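Local structure of hexameric cytochrome (Silicibacter pomeroyi, 2OYY) at residues L20-K23 with L24-A28; K31-D35 with A36-D40. The protein is of unknown function but assembles as a hexamer of small helical subunits that bind heme, the iron being coordinated by a tyrosine. All coordinates share one frame; numbering follows the deposited sequence.

Interaction 1 of 2, residues L20-K23 with L24-A28. With HEM (protoporphyrin IX containing Fe), chain J.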
ATOM      1  N   LEU A  20      -2.675   4.080  19.112  1.00  2.00           N
ATOM      2  CA  LEU A  20      -2.820   2.638  19.037  1.00  2.00           C
ATOM      3  C   LEU A  20      -2.239   2.163  17.717  1.00  2.00           C
ATOM      4  O   LEU A  20      -1.669   1.082  17.652  1.00  2.00           O
ATOM      5  CB  LEU A  20      -4.288   2.199  19.206  1.00  2.00           C
ATOM      6  CG  LEU A  20      -4.574   0.690  19.105  1.00  2.00           C
ATOM      7  CD1 LEU A  20      -3.706  -0.100  20.047  1.00  2.00           C
ATOM      8  CD2 LEU A  20      -6.044   0.339  19.322  1.00  2.00           C
ATOM      9  N   ALA A  21      -2.376   2.987  16.678  1.00  2.00           N
ATOM     10  CA  ALA A  21      -1.855   2.680  15.338  1.00  2.00           C
ATOM     11  C   ALA A  21      -0.330   2.666  15.309  1.00  2.00           C
ATOM     12  O   ALA A  21       0.272   1.792  14.678  1.00  2.00           O
ATOM     13  CB  ALA A  21      -2.384   3.660  14.312  1.00  2.00           C
ATOM     14  N   VAL A  22       0.281   3.642  15.997  1.00  2.00           N
ATOM     15  CA  VAL A  22       1.741   3.700  16.138  1.00  2.00           C
ATOM     16  C   VAL A  22       2.176   2.470  16.926  1.00  2.03           C
ATOM     17  O   VAL A  22       3.231   1.861  16.649  1.00  2.12           O
ATOM     18  CB  VAL A  22       2.225   5.000  16.865  1.00  2.02           C
ATOM     19  CG1 VAL A  22       3.754   5.020  16.988  1.00  2.00           C
ATOM     20  CG2 VAL A  22       1.747   6.258  16.139  1.00  2.00           C
ATOM     21  N   LYS A  23       1.352   2.094  17.901  1.00  2.00           N
ATOM     22  CA  LYS A  23       1.673   0.939  18.737  1.00  2.00           C
ATOM     23  C   LYS A  23       1.673  -0.314  17.903  1.00  2.00           C
ATOM     24  O   LYS A  23       2.642  -1.060  17.919  1.00  2.00           O
ATOM     25  CB  LYS A  23       0.701   0.787  19.910  1.00  2.00           C
ATOM     26  CG  LYS A  23       0.964  -0.444  20.765  1.00  2.21           C
ATOM     27  CD  LYS A  23       0.105  -0.432  22.005  1.00  4.32           C
ATOM     28  CE  LYS A  23       0.259  -1.721  22.809  1.00  5.07           C
ATOM     29  NZ  LYS A  23      -0.667  -1.721  23.994  1.00  5.26           N
ATOM     30  N   LEU A  24       0.589  -0.536  17.166  1.00  2.00           N
ATOM     31  CA  LEU A  24       0.464  -1.714  16.320  1.00  2.00           C
ATOM     32  C   LEU A  24       1.611  -1.878  15.324  1.00  2.00           C
ATOM     33  O   LEU A  24       1.977  -3.000  14.962  1.00  2.00           O
ATOM     34  CB  LEU A  24      -0.877  -1.711  15.596  1.00  2.00           C
ATOM     35  CG  LEU A  24      -2.081  -2.125  16.447  1.00  2.00           C
ATOM     36  CD1 LEU A  24      -3.274  -2.426  15.559  1.00  2.00           C
ATOM     37  CD2 LEU A  24      -1.773  -3.333  17.331  1.00  2.00           C
ATOM     38  N   SER A  25       2.176  -0.752  14.902  1.00  2.00           N
ATOM     39  CA  SER A  25       3.262  -0.743  13.946  1.00  2.00           C
ATOM     40  C   SER A  25       4.532  -1.253  14.592  1.00  2.00           C
ATOM     41  O   SER A  25       5.277  -2.015  13.987  1.00  2.17           O
ATOM     42  CB  SER A  25       3.496   0.675  13.420  1.00  2.00           C
ATOM     43  OG  SER A  25       2.347   1.176  12.758  1.00  2.00           O
ATOM     44  N   ARG A  26       4.775  -0.831  15.826  1.00  2.00           N
ATOM     45  CA  ARG A  26       6.004  -1.180  16.524  1.00  2.00           C
ATOM     46  C   ARG A  26       6.002  -2.596  17.051  1.00  2.00           C
ATOM     47  O   ARG A  26       7.067  -3.205  17.200  1.00  2.00           O
ATOM     48  CB  ARG A  26       6.242  -0.222  17.675  1.00  2.00           C
ATOM     49  CG  ARG A  26       6.335   1.218  17.237  1.00  2.00           C
ATOM     50  CD  ARG A  26       6.697   2.091  18.410  1.00  2.17           C
ATOM     51  NE  ARG A  26       7.874   1.549  19.057  1.00  2.30           N
ATOM     52  CZ  ARG A  26       8.487   2.109  20.080  1.00  3.03           C
ATOM     53  NH1 ARG A  26       8.028   3.251  20.575  1.00  2.82           N
ATOM     54  NH2 ARG A  26       9.556   1.518  20.598  1.00  2.05           N
ATOM     55  N   ILE A  27       4.815  -3.122  17.348  1.00  2.00           N
ATOM     56  CA  ILE A  27       4.743  -4.452  17.912  1.00  2.00           C
ATOM     57  C   ILE A  27       5.108  -5.474  16.834  1.00  2.00           C
ATOM     58  O   ILE A  27       5.750  -6.480  17.131  1.00  2.00           O
ATOM     59  CB  ILE A  27       3.386  -4.770  18.683  1.00  2.00           C
ATOM     60  CG1 ILE A  27       2.551  -5.828  17.970  1.00  2.00           C
ATOM     61  CG2 ILE A  27       2.544  -3.528  18.951  1.00  2.00           C
ATOM     62  CD1 ILE A  27       2.811  -7.224  18.462  1.00  2.87           C
ATOM     63  N   ALA A  28       4.736  -5.213  15.583  1.00  2.00           N
ATOM     64  CA  ALA A  28       5.166  -6.103  14.490  1.00  2.00           C
ATOM     65  C   ALA A  28       6.691  -6.192  14.475  1.00  2.00           C
ATOM     66  O   ALA A  28       7.261  -7.256  14.255  1.00  2.00           O
ATOM     67  CB  ALA A  28       4.656  -5.620  13.150  1.00  2.00           C
TER
HETATM   68  CHA HEM J 201      10.975   4.794  19.341  1.00  2.00           C
HETATM   69  CHB HEM J 201       7.448   4.560  16.104  1.00  2.00           C
HETATM   70  CHC HEM J 201       9.854   1.124  13.720  1.00  2.00           C
HETATM   71  CHD HEM J 201      13.167   0.973  17.249  1.00  2.00           C
HETATM   72  C1A HEM J 201       9.815   5.054  18.672  1.00  2.00           C
HETATM   73  C2A HEM J 201       8.829   6.053  19.042  1.00  2.00           C
HETATM   74  C3A HEM J 201       7.844   5.992  18.139  1.00  2.00           C
HETATM   75  C4A HEM J 201       8.189   4.949  17.185  1.00  2.00           C
HETATM   76  CMA HEM J 201       6.563   6.856  18.089  1.00  2.00           C
HETATM   77  CAA HEM J 201       8.941   7.006  20.259  1.00  2.00           C
HETATM   78  CBA HEM J 201       9.937   8.138  19.955  1.00  2.81           C
HETATM   79  CGA HEM J 201      10.076   9.073  21.139  1.00  4.36           C
HETATM   80  O1A HEM J 201       9.055   9.436  21.777  1.00  5.19           O
HETATM   81  O2A HEM J 201      11.222   9.460  21.460  1.00  4.54           O
HETATM   82  C1B HEM J 201       7.789   3.596  15.186  1.00  2.00           C
HETATM   83  C2B HEM J 201       6.955   3.179  14.085  1.00  2.00           C
HETATM   84  C3B HEM J 201       7.618   2.226  13.413  1.00  2.00           C
HETATM   85  C4B HEM J 201       8.883   2.016  14.085  1.00  2.00           C
HETATM   86  CMB HEM J 201       5.553   3.760  13.779  1.00  2.00           C
HETATM   87  CAB HEM J 201       7.135   1.477  12.149  1.00  2.00           C
HETATM   88  CBB HEM J 201       6.855   0.170  12.201  1.00  2.00           C
HETATM   89  C1C HEM J 201      10.970   0.805  14.463  1.00  2.00           C
HETATM   90  C2C HEM J 201      11.979  -0.148  14.078  1.00  2.00           C
HETATM   91  C3C HEM J 201      12.898  -0.201  15.050  1.00  2.00           C
HETATM   92  C4C HEM J 201      12.490   0.725  16.085  1.00  2.00           C
HETATM   93  CMC HEM J 201      11.950  -0.941  12.755  1.00  2.00           C
HETATM   94  CAC HEM J 201      14.182  -1.047  15.090  1.00  2.00           C
HETATM   95  CBC HEM J 201      14.137  -2.364  15.179  1.00  2.00           C
HETATM   96  C1D HEM J 201      12.875   1.983  18.138  1.00  2.00           C
HETATM   97  C2D HEM J 201      13.610   2.237  19.355  1.00  2.00           C
HETATM   98  C3D HEM J 201      12.920   3.408  19.992  1.00  2.00           C
HETATM   99  C4D HEM J 201      11.844   3.764  19.107  1.00  2.00           C
HETATM  100  CMD HEM J 201      14.827   1.497  19.930  1.00  2.00           C
HETATM  101  CAD HEM J 201      13.334   4.085  21.313  1.00  4.69           C
HETATM  102  CBD HEM J 201      14.284   5.194  20.864  1.00  9.48           C
HETATM  103  CGD HEM J 201      14.821   5.991  22.016  1.00 12.52           C
HETATM  104  O1D HEM J 201      15.616   5.391  22.791  1.00 14.38           O
HETATM  105  O2D HEM J 201      14.459   7.201  22.130  1.00 13.11           O
HETATM  106  NA  HEM J 201       9.395   4.404  17.532  1.00  2.00           N
HETATM  107  NB  HEM J 201       8.960   2.866  15.156  1.00  2.00           N
HETATM  108  NC  HEM J 201      11.311   1.328  15.699  1.00  2.00           N
HETATM  109  ND  HEM J 201      11.838   2.908  18.021  1.00  2.00           N
HETATM  110 FE   HEM J 201      10.429   3.037  16.481  1.00  2.00          FE

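Interaction 2 of 2, residues K31-D35 with A36-D40. With HEM (protoporphyrin IX containing Fe), chain M.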
ATOM      1  N   LYS A  31       8.166  -8.120  17.522  1.00  2.00           N
ATOM      2  CA  LYS A  31       7.975  -9.561  17.387  1.00  2.00           C
ATOM      3  C   LYS A  31       8.992 -10.195  16.462  1.00  2.00           C
ATOM      4  O   LYS A  31       9.498 -11.279  16.720  1.00  2.00           O
ATOM      5  CB  LYS A  31       6.553  -9.906  16.961  1.00  2.00           C
ATOM      6  CG  LYS A  31       5.587  -9.783  18.099  1.00  2.00           C
ATOM      7  CD  LYS A  31       4.268 -10.453  17.863  1.00  3.01           C
ATOM      8  CE  LYS A  31       3.485 -10.509  19.193  1.00  3.63           C
ATOM      9  NZ  LYS A  31       2.010 -10.737  19.025  1.00  4.56           N
ATOM     10  N   THR A  32       9.323  -9.493  15.399  1.00  2.00           N
ATOM     11  CA  THR A  32      10.184 -10.047  14.380  1.00  2.00           C
ATOM     12  C   THR A  32      11.642  -9.815  14.761  1.00  2.04           C
ATOM     13  O   THR A  32      12.544 -10.437  14.193  1.00  2.08           O
ATOM     14  CB  THR A  32       9.879  -9.410  13.046  1.00  2.00           C
ATOM     15  OG1 THR A  32      10.211  -8.031  13.142  1.00  3.85           O
ATOM     16  CG2 THR A  32       8.383  -9.513  12.726  1.00  2.00           C
ATOM     17  N   GLN A  33      11.868  -8.929  15.729  1.00  2.14           N
ATOM     18  CA  GLN A  33      13.210  -8.669  16.234  1.00  2.26           C
ATOM     19  C   GLN A  33      13.177  -8.384  17.731  1.00  2.68           C
ATOM     20  O   GLN A  33      13.291  -7.230  18.144  1.00  3.09           O
ATOM     21  CB  GLN A  33      13.857  -7.507  15.467  1.00  2.26           C
ATOM     22  CG  GLN A  33      15.286  -7.168  15.886  1.00  2.00           C
ATOM     23  CD  GLN A  33      16.186  -8.390  15.961  1.00  2.00           C
ATOM     24  OE1 GLN A  33      16.165  -9.122  16.955  1.00  2.96           O
ATOM     25  NE2 GLN A  33      16.994  -8.610  14.923  1.00  2.00           N
ATOM     26  N   PRO A  34      13.003  -9.432  18.554  1.00  2.78           N
ATOM     27  CA  PRO A  34      12.845  -9.224  19.984  1.00  3.02           C
ATOM     28  C   PRO A  34      14.123  -8.794  20.708  1.00  3.53           C
ATOM     29  O   PRO A  34      14.049  -8.305  21.839  1.00  3.70           O
ATOM     30  CB  PRO A  34      12.359 -10.593  20.476  1.00  3.07           C
ATOM     31  CG  PRO A  34      12.943 -11.551  19.530  1.00  2.73           C
ATOM     32  CD  PRO A  34      12.898 -10.861  18.199  1.00  2.86           C
ATOM     33  N   ASP A  35      15.275  -8.975  20.067  1.00  3.86           N
ATOM     34  CA  ASP A  35      16.537  -8.540  20.641  1.00  4.21           C
ATOM     35  C   ASP A  35      16.534  -7.015  20.745  1.00  4.69           C
ATOM     36  O   ASP A  35      16.788  -6.320  19.760  1.00  5.27           O
ATOM     37  CB  ASP A  35      17.715  -9.040  19.792  1.00  4.18           C
ATOM     38  CG  ASP A  35      19.080  -8.667  20.381  1.00  4.34           C
ATOM     39  OD1 ASP A  35      20.089  -9.296  19.992  1.00  4.41           O
ATOM     40  OD2 ASP A  35      19.155  -7.746  21.220  1.00  4.52           O
ATOM     41  N   ALA A  36      16.242  -6.503  21.941  1.00  4.97           N
ATOM     42  CA  ALA A  36      16.164  -5.053  22.181  1.00  4.99           C
ATOM     43  C   ALA A  36      17.486  -4.336  21.966  1.00  4.83           C
ATOM     44  O   ALA A  36      17.524  -3.118  21.810  1.00  4.58           O
ATOM     45  CB  ALA A  36      15.637  -4.772  23.589  1.00  5.04           C
ATOM     46  N   GLN A  37      18.571  -5.097  21.983  1.00  5.12           N
ATOM     47  CA  GLN A  37      19.885  -4.516  21.776  1.00  5.39           C
ATOM     48  C   GLN A  37      20.032  -4.105  20.312  1.00  4.90           C
ATOM     49  O   GLN A  37      20.527  -3.010  20.009  1.00  5.27           O
ATOM     50  CB  GLN A  37      20.983  -5.488  22.203  1.00  5.69           C
ATOM     51  CG  GLN A  37      22.372  -4.873  22.189  1.00  7.98           C
ATOM     52  CD  GLN A  37      23.469  -5.921  22.162  1.00 10.05           C
ATOM     53  OE1 GLN A  37      24.326  -5.918  21.266  1.00 10.31           O
ATOM     54  NE2 GLN A  37      23.440  -6.838  23.134  1.00 10.96           N
ATOM     55  N   VAL A  38      19.584  -4.955  19.398  1.00  4.15           N
ATOM     56  CA  VAL A  38      19.695  -4.594  17.998  1.00  3.98           C
ATOM     57  C   VAL A  38      18.608  -3.597  17.602  1.00  3.96           C
ATOM     58  O   VAL A  38      18.797  -2.829  16.658  1.00  4.40           O
ATOM     59  CB  VAL A  38      19.702  -5.808  17.024  1.00  4.10           C
ATOM     60  CG1 VAL A  38      20.195  -7.087  17.724  1.00  3.64           C
ATOM     61  CG2 VAL A  38      18.341  -6.010  16.401  1.00  3.38           C
ATOM     62  N   ARG A  39      17.487  -3.595  18.320  1.00  3.57           N
ATOM     63  CA  ARG A  39      16.422  -2.628  18.057  1.00  3.39           C
ATOM     64  C   ARG A  39      16.880  -1.214  18.361  1.00  3.45           C
ATOM     65  O   ARG A  39      16.434  -0.271  17.721  1.00  4.07           O
ATOM     66  CB  ARG A  39      15.146  -2.959  18.831  1.00  2.83           C
ATOM     67  CG  ARG A  39      14.429  -4.184  18.307  1.00  2.83           C
ATOM     68  CD  ARG A  39      12.917  -4.180  18.612  1.00  2.00           C
ATOM     69  NE  ARG A  39      12.647  -3.892  20.015  1.00  2.00           N
ATOM     70  CZ  ARG A  39      12.918  -4.706  21.032  1.00  2.00           C
ATOM     71  NH1 ARG A  39      13.474  -5.893  20.828  1.00  2.80           N
ATOM     72  NH2 ARG A  39      12.632  -4.332  22.264  1.00  2.00           N
ATOM     73  N   ASP A  40      17.779  -1.073  19.328  1.00  3.84           N
ATOM     74  CA  ASP A  40      18.390   0.219  19.654  1.00  4.47           C
ATOM     75  C   ASP A  40      19.382   0.670  18.592  1.00  4.32           C
ATOM     76  O   ASP A  40      19.417   1.842  18.222  1.00  4.59           O
ATOM     77  CB  ASP A  40      19.113   0.150  20.997  1.00  4.89           C
ATOM     78  CG  ASP A  40      18.178   0.318  22.166  1.00  6.25           C
ATOM     79  OD1 ASP A  40      17.303   1.217  22.104  1.00  7.69           O
ATOM     80  OD2 ASP A  40      18.318  -0.454  23.146  1.00  7.69           O
TER
HETATM   81  CHA HEM M 201      11.629 -15.356  12.134  1.00  4.38           C
HETATM   82  CHB HEM M 201       8.066 -12.365  10.939  1.00  4.66           C
HETATM   83  CHC HEM M 201       9.707 -12.142   6.374  1.00  2.70           C
HETATM   84  CHD HEM M 201      12.824 -15.719   7.457  1.00  4.94           C
HETATM   85  C1A HEM M 201      10.519 -14.558  12.230  1.00  5.11           C
HETATM   86  C2A HEM M 201       9.761 -14.316  13.443  1.00  5.82           C
HETATM   87  C3A HEM M 201       8.757 -13.475  13.114  1.00  4.70           C
HETATM   88  C4A HEM M 201       8.881 -13.172  11.695  1.00  3.59           C
HETATM   89  CMA HEM M 201       7.659 -12.921  14.062  1.00  3.69           C
HETATM   90  CAA HEM M 201      10.090 -14.938  14.838  1.00  6.25           C
HETATM   91  CBA HEM M 201      11.275 -14.194  15.474  1.00  7.84           C
HETATM   92  CGA HEM M 201      11.719 -14.691  16.849  1.00  9.91           C
HETATM   93  O1A HEM M 201      10.922 -15.376  17.570  1.00 10.32           O
HETATM   94  O2A HEM M 201      12.897 -14.392  17.235  1.00  9.34           O
HETATM   95  C1B HEM M 201       8.197 -12.050   9.599  1.00  4.10           C
HETATM   96  C2B HEM M 201       7.290 -11.201   8.859  1.00  3.77           C
HETATM   97  C3B HEM M 201       7.731 -11.122   7.585  1.00  3.53           C
HETATM   98  C4B HEM M 201       8.933 -11.935   7.492  1.00  2.72           C
HETATM   99  CMB HEM M 201       6.049 -10.534   9.494  1.00  2.01           C
HETATM  100  CAB HEM M 201       7.108 -10.301   6.428  1.00  3.61           C
HETATM  101  CBB HEM M 201       6.191 -10.789   5.592  1.00  4.39           C
HETATM  102  C1C HEM M 201      10.708 -13.075   6.275  1.00  2.90           C
HETATM  103  C2C HEM M 201      11.572 -13.312   5.132  1.00  3.98           C
HETATM  104  C3C HEM M 201      12.423 -14.301   5.442  1.00  3.21           C
HETATM  105  C4C HEM M 201      12.138 -14.720   6.796  1.00  4.18           C
HETATM  106  CMC HEM M 201      11.514 -12.555   3.792  1.00  4.73           C
HETATM  107  CAC HEM M 201      13.531 -14.913   4.565  1.00  2.47           C
HETATM  108  CBC HEM M 201      13.270 -15.700   3.522  1.00  2.58           C
HETATM  109  C1D HEM M 201      12.802 -15.984   8.804  1.00  4.33           C
HETATM  110  C2D HEM M 201      13.540 -17.038   9.480  1.00  5.24           C
HETATM  111  C3D HEM M 201      13.138 -16.903  10.929  1.00  6.81           C
HETATM  112  C4D HEM M 201      12.218 -15.800  10.986  1.00  4.65           C
HETATM  113  CMD HEM M 201      14.513 -18.098   8.899  1.00  4.11           C
HETATM  114  CAD HEM M 201      13.628 -17.753  12.119  1.00 10.03           C
HETATM  115  CBD HEM M 201      14.786 -16.916  12.644  1.00 16.31           C
HETATM  116  CGD HEM M 201      15.446 -17.486  13.863  1.00 19.15           C
HETATM  117  O1D HEM M 201      16.029 -18.610  13.751  1.00 20.50           O
HETATM  118  O2D HEM M 201      15.379 -16.785  14.914  1.00 19.43           O
HETATM  119  NA  HEM M 201       9.957 -13.842  11.191  1.00  3.89           N
HETATM  120  NB  HEM M 201       9.180 -12.480   8.736  1.00  3.63           N
HETATM  121  NC  HEM M 201      11.086 -13.947   7.281  1.00  3.60           N
HETATM  122  ND  HEM M 201      12.033 -15.280   9.721  1.00  4.51           N
HETATM  123 FE   HEM M 201      10.592 -13.665   9.278  1.00  3.83          FE

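Interaction 1 of 2, residues L20-K23 with L24-A28
The guanidinium group of R26 lies over the porphyrin of the chain J heme, while its aliphatic root packs back on the preceding helical turn through CG and the carbonyl oxygen of V22. One guanidinium face is turned to the macrocycle: heme C1A lies above it, offset toward the rim of the guanidinium group and 3.2 Å from R26 NH1, and NH2 extends over C4D. CG stands beside the backbone N (chi1 -58°), and the chain then bends at chi3 (52°), which lays CD, NE and CZ nearly flat along the heme; R26 CD is 3.4 Å from heme C4A. The heme edge meets the same helix: V22 CG1 touches the heme methyl CMA at 3.5 Å, and S25 CB lies 3.6 Å from the vinyl carbon CBB.

The carbonyl of A21 is gripped twice, from opposite faces of its plane. S25 N makes the helical bond to A21 O at 3.2 Å, and S25 OG, folded back beside its own nitrogen, donates to A21 O at 2.9 Å. The buried hydroxyl is thus satisfied one turn back along the helix. On another side, L24 N donates to L20 O over 2.8 Å, nearly straight at 164°, and L24 CG comes to 4.4 Å from L20 CD1 in a looser apolar contact. Both leucines continue into packing against helix 50-70 and L6, while L24 also meets F64 of the second subunit. S25 O accepts a hydrogen bond from S57 OG of that subunit.

This is ordinary α-helical i+4 to i bonding, in which helix 14-32 turns L20 and L24 to helix 50-70, and V22, S25 and R26 to the heme pocket whose iron has Y46 as axial ligand.

Interaction 2 of 2, residues K31-D35 with A36-D40
D35 is the N-cap of helix 36-46, its carboxylate oxygen OD2 accepting from Q37 N at 2.8 Å and, weakly, from V38 N. The Q37 bond arrives on the anti side, 23° out of the carboxylate plane. With CG anti to the backbone N (chi1 -177°), the carboxylate is carried alongside the first helical turn, where its negative charge probably interacts favourably with the N-terminal end of the helix dipole.

Packing is tight inside the bend that joins helix 14-32 to this cap. V38 crosses Q33 at about a right angle, its CG2 only 3.2 Å from Q33 CD, while its other methyl, CG1, lies against the D35 carboxylate. R39 reaches back to two carbonyls of the bend: NH1 donates to Q33 O at 3.0 Å, in the carbonyl plane on a lone pair, and more weakly to P34 O. Replacing R39 by an alanine would probably leave these two carbonyl oxygens without their donor and the bend less firmly held to the helix.

The solvent side is looser. P34, A36 and Q37 are exposed; P34 CG lies 3.7 Å from propionate oxygen O2A of the chain M heme. Q33 is buried instead, and its NE2 bonds to E47 O of the second subunit. The oxygen of that amide, Q33 OE1, accepts from D35 N on a lone pair, at 3.2 Å.

How the interactions relate
Interaction 1 lies mid-way along helix 14-32; interaction 2 begins at the end of that helix and turns into helix 36-46, their centres about 15 Å apart. Both help to line the chain J heme. From interaction 1, R26 CZ stands 4.2 Å from FE of HEM (chain J). From interaction 2, R39 CG lies 3.6 Å from the vinyl carbon CBC of HEM (chain J). The end of the first helix also reaches a second heme, where T32 CG2 is 3.4 Å from CHB of HEM (chain M). FE of HEM (chain J) and FE of HEM (chain M) are 18.2 Å apart. One subunit therefore contributes to two heme pockets, and both interactions touch the second subunit, placing the heme sites next to the subunit interface.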